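PDB 3P09: beta-lactamase from Francisella tularensis subsp. tularensis, which probably hydrolyses the amide bond of beta-lactam rings to give substituted beta-amino acids, as class A beta-lactamases do, and so contributes to antibiotic resistance. Local coordinates for residues Y236-V242 / L255-N261. Sequence-based numbering, arbitrary orientation.
Sequences YAATNDV and LGILYTN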
ATOM      1  N   TYR A 236      12.859  11.621  -3.167  1.00 21.73           N
ATOM      2  CA  TYR A 236      13.587  10.884  -2.130  1.00 20.63           C
ATOM      3  C   TYR A 236      13.654   9.389  -2.431  1.00 19.71           C
ATOM      4  O   TYR A 236      13.614   8.556  -1.514  1.00 23.57           O
ATOM      5  CB  TYR A 236      12.986  11.137  -0.744  1.00 20.80           C
ATOM      6  CG  TYR A 236      13.100  12.575  -0.307  1.00 20.52           C
ATOM      7  CD1 TYR A 236      14.339  13.136   0.002  1.00 21.92           C
ATOM      8  CD2 TYR A 236      11.971  13.380  -0.208  1.00 26.56           C
ATOM      9  CE1 TYR A 236      14.447  14.463   0.398  1.00 30.25           C
ATOM     10  CE2 TYR A 236      12.069  14.706   0.187  1.00 28.49           C
ATOM     11  CZ  TYR A 236      13.303  15.242   0.487  1.00 26.46           C
ATOM     12  OH  TYR A 236      13.388  16.559   0.884  1.00 27.09           O
ATOM     13  N   ALA A 237      13.760   9.066  -3.718  1.00 24.52           N
ATOM     14  CA  ALA A 237      13.821   7.683  -4.189  1.00 23.86           C
ATOM     15  C   ALA A 237      12.742   6.795  -3.565  1.00 22.38           C
ATOM     16  O   ALA A 237      12.886   5.575  -3.539  1.00 23.48           O
ATOM     17  CB  ALA A 237      15.211   7.098  -3.920  1.00 19.86           C
ATOM     18  N   ALA A 238      11.656   7.393  -3.074  1.00 21.48           N
ATOM     19  CA  ALA A 238      10.684   6.632  -2.279  1.00 19.62           C
ATOM     20  C   ALA A 238       9.986   5.588  -3.129  1.00 22.61           C
ATOM     21  O   ALA A 238       9.275   5.915  -4.086  1.00 21.79           O
ATOM     22  CB  ALA A 238       9.659   7.561  -1.604  1.00 18.38           C
ATOM     23  N   THR A 239      10.190   4.328  -2.767  1.00 16.21           N
ATOM     24  CA  THR A 239       9.682   3.210  -3.557  1.00 17.65           C
ATOM     25  C   THR A 239       9.176   2.156  -2.582  1.00 20.93           C
ATOM     26  O   THR A 239       9.954   1.646  -1.776  1.00 19.89           O
ATOM     27  CB  THR A 239      10.822   2.598  -4.412  1.00 20.03           C
ATOM     28  OG1 THR A 239      11.603   3.644  -5.016  1.00 20.04           O
ATOM     29  CG2 THR A 239      10.258   1.693  -5.505  1.00 23.94           C
ATOM     30  N   ASN A 240       7.875   1.851  -2.624  1.00 18.38           N
ATOM     31  CA  ASN A 240       7.281   0.954  -1.624  1.00 14.12           C
ATOM     32  C   ASN A 240       6.513  -0.188  -2.257  1.00 16.98           C
ATOM     33  O   ASN A 240       6.011  -0.075  -3.376  1.00 16.55           O
ATOM     34  CB  ASN A 240       6.293   1.693  -0.695  1.00 14.73           C
ATOM     35  CG  ASN A 240       6.901   2.886   0.022  1.00 18.63           C
ATOM     36  OD1 ASN A 240       8.098   2.948   0.276  1.00 20.42           O
ATOM     37  ND2 ASN A 240       6.047   3.833   0.382  1.00 16.51           N
ATOM     38  N   ASP A 241       6.406  -1.297  -1.532  1.00 19.88           N
ATOM     39  CA  ASP A 241       5.488  -2.351  -1.926  1.00 18.34           C
ATOM     40  C   ASP A 241       5.023  -3.039  -0.654  1.00 18.55           C
ATOM     41  O   ASP A 241       5.848  -3.426   0.163  1.00 15.67           O
ATOM     42  CB  ASP A 241       6.166  -3.343  -2.892  1.00 16.08           C
ATOM     43  CG  ASP A 241       5.160  -4.243  -3.615  1.00 22.27           C
ATOM     44  OD1 ASP A 241       3.937  -3.972  -3.562  1.00 19.41           O
ATOM     45  OD2 ASP A 241       5.602  -5.211  -4.256  1.00 24.06           O
ATOM     46  N   VAL A 242       3.710  -3.151  -0.463  1.00 16.77           N
ATOM     47  CA  VAL A 242       3.177  -3.831   0.726  1.00 16.67           C
ATOM     48  C   VAL A 242       2.222  -4.916   0.259  1.00 24.37           C
ATOM     49  O   VAL A 242       1.301  -4.659  -0.536  1.00 16.39           O
ATOM     50  CB  VAL A 242       2.466  -2.858   1.690  1.00 17.43           C
ATOM     51  CG1 VAL A 242       1.978  -3.588   2.947  1.00 19.42           C
ATOM     52  CG2 VAL A 242       3.392  -1.708   2.063  1.00 15.30           C
ATOM     53  N   LEU A 255       3.854  -8.698   4.103  1.00 16.26           N
ATOM     54  CA  LEU A 255       5.227  -8.249   3.974  1.00 22.32           C
ATOM     55  C   LEU A 255       5.218  -6.825   3.462  1.00 24.46           C
ATOM     56  O   LEU A 255       4.644  -6.550   2.415  1.00 19.95           O
ATOM     57  CB  LEU A 255       5.986  -9.151   2.995  1.00 19.00           C
ATOM     58  CG  LEU A 255       7.340  -8.651   2.506  1.00 21.20           C
ATOM     59  CD1 LEU A 255       8.327  -8.459   3.669  1.00 21.50           C
ATOM     60  CD2 LEU A 255       7.893  -9.618   1.472  1.00 26.54           C
ATOM     61  N   GLY A 256       5.831  -5.924   4.220  1.00 18.55           N
ATOM     62  CA  GLY A 256       5.998  -4.541   3.789  1.00 18.68           C
ATOM     63  C   GLY A 256       7.472  -4.266   3.562  1.00 22.12           C
ATOM     64  O   GLY A 256       8.297  -4.616   4.407  1.00 20.04           O
ATOM     65  N   ILE A 257       7.806  -3.672   2.417  1.00 18.51           N
ATOM     66  CA  ILE A 257       9.171  -3.232   2.131  1.00 16.08           C
ATOM     67  C   ILE A 257       9.117  -1.783   1.661  1.00 20.86           C
ATOM     68  O   ILE A 257       8.480  -1.482   0.645  1.00 21.23           O
ATOM     69  CB  ILE A 257       9.832  -4.097   1.036  1.00 14.32           C
ATOM     70  CG1 ILE A 257       9.817  -5.577   1.429  1.00 23.99           C
ATOM     71  CG2 ILE A 257      11.244  -3.616   0.773  1.00 23.24           C
ATOM     72  CD1 ILE A 257      10.373  -6.506   0.356  1.00 24.39           C
ATOM     73  N   LEU A 258       9.739  -0.881   2.424  1.00 17.37           N
ATOM     74  CA  LEU A 258       9.711   0.543   2.106  1.00 15.76           C
ATOM     75  C   LEU A 258      11.147   0.994   1.894  1.00 22.25           C
ATOM     76  O   LEU A 258      12.064   0.526   2.580  1.00 19.14           O
ATOM     77  CB  LEU A 258       9.069   1.349   3.237  1.00 15.03           C
ATOM     78  CG  LEU A 258       7.782   0.734   3.831  1.00 16.32           C
ATOM     79  CD1 LEU A 258       7.251   1.604   4.964  1.00 14.58           C
ATOM     80  CD2 LEU A 258       6.695   0.529   2.795  1.00 17.68           C
ATOM     81  N   TYR A 259      11.356   1.885   0.938  1.00 15.74           N
ATOM     82  CA  TYR A 259      12.711   2.333   0.648  1.00 19.96           C
ATOM     83  C   TYR A 259      12.686   3.831   0.426  1.00 19.85           C
ATOM     84  O   TYR A 259      11.794   4.335  -0.249  1.00 19.50           O
ATOM     85  CB  TYR A 259      13.300   1.615  -0.583  1.00 19.69           C
ATOM     86  CG  TYR A 259      14.617   2.213  -0.997  1.00 21.08           C
ATOM     87  CD1 TYR A 259      15.757   1.997  -0.241  1.00 20.61           C
ATOM     88  CD2 TYR A 259      14.721   3.028  -2.127  1.00 18.01           C
ATOM     89  CE1 TYR A 259      16.971   2.578  -0.591  1.00 21.01           C
ATOM     90  CE2 TYR A 259      15.939   3.604  -2.490  1.00 20.74           C
ATOM     91  CZ  TYR A 259      17.059   3.373  -1.712  1.00 25.62           C
ATOM     92  OH  TYR A 259      18.278   3.937  -2.043  1.00 27.92           O
ATOM     93  N   THR A 260      13.648   4.540   1.006  1.00 18.54           N
ATOM     94  CA  THR A 260      13.774   5.967   0.748  1.00 22.59           C
ATOM     95  C   THR A 260      15.215   6.413   0.941  1.00 24.72           C
ATOM     96  O   THR A 260      15.979   5.792   1.691  1.00 23.53           O
ATOM     97  CB  THR A 260      12.815   6.801   1.650  1.00 23.09           C
ATOM     98  OG1 THR A 260      12.730   8.145   1.164  1.00 21.00           O
ATOM     99  CG2 THR A 260      13.285   6.808   3.088  1.00 19.29           C
ATOM    100  N   ASN A 261      15.594   7.470   0.235  1.00 21.96           N
ATOM    101  CA  ASN A 261      16.895   8.108   0.441  1.00 20.75           C
ATOM    102  C   ASN A 261      16.608   9.512   0.930  1.00 23.24           C
ATOM    103  O   ASN A 261      16.370  10.414   0.134  1.00 23.52           O
ATOM    104  CB  ASN A 261      17.701   8.129  -0.872  1.00 27.52           C
ATOM    105  CG  ASN A 261      19.076   8.774  -0.721  1.00 29.85           C
ATOM    106  OD1 ASN A 261      19.393   9.378   0.309  1.00 25.97           O
ATOM    107  ND2 ASN A 261      19.894   8.665  -1.774  1.00 29.53           N
TER
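Tyr236 O takes two hydrogen bonds from the facing segment. Thr260 OG1 donates to Tyr236 O from 2.8 Å, in the carbonyl plane and on a lone pair, its hydroxyl brought there by a chi1 of -167° that sets OG1 anti to the backbone N; Asn261 N reaches the same Tyr236 O at 2.9 Å from above that plane. Further along, Asp241 and Ile257 form a hydrogen-bonded pair: Asp241 N to Ile257 O and Ile257 N to Asp241 O are both 3.0 Å, each donor nearly along the C=O axis. The pair Thr239 and Tyr259 is less even: Thr239 N reaches Tyr259 O at 3.0 Å, whereas Tyr259 N gives weak bonds to Thr239 O, bent to 127° at the hydrogen, and to Asn240 OD1. Asn240 ND2 bonds Pro61 O, which, with the weak OD1 bond, is consistent with a defined turn of the amide.

On the Asn240 face, Leu258 CD2 lies 3.6 Å from Asn240 CG and also meets Val242 CG2, while Gly256 faces Val242 without a side chain. On the other face, Tyr259 CE2 touches Ala237 CB at 3.8 Å, and the Tyr259 hydroxyl bonds Asp36 O. Ile257 there packs on Ile274 and Ala278 of helix 271-289. The axes of 239-242 and 255-260 approach to 4.9 Å, N-to-C directions 175° apart; strands 239-246 and 253-260 form an antiparallel beta hairpin within the five-stranded sheet of the class A beta-lactamase alpha/beta domain.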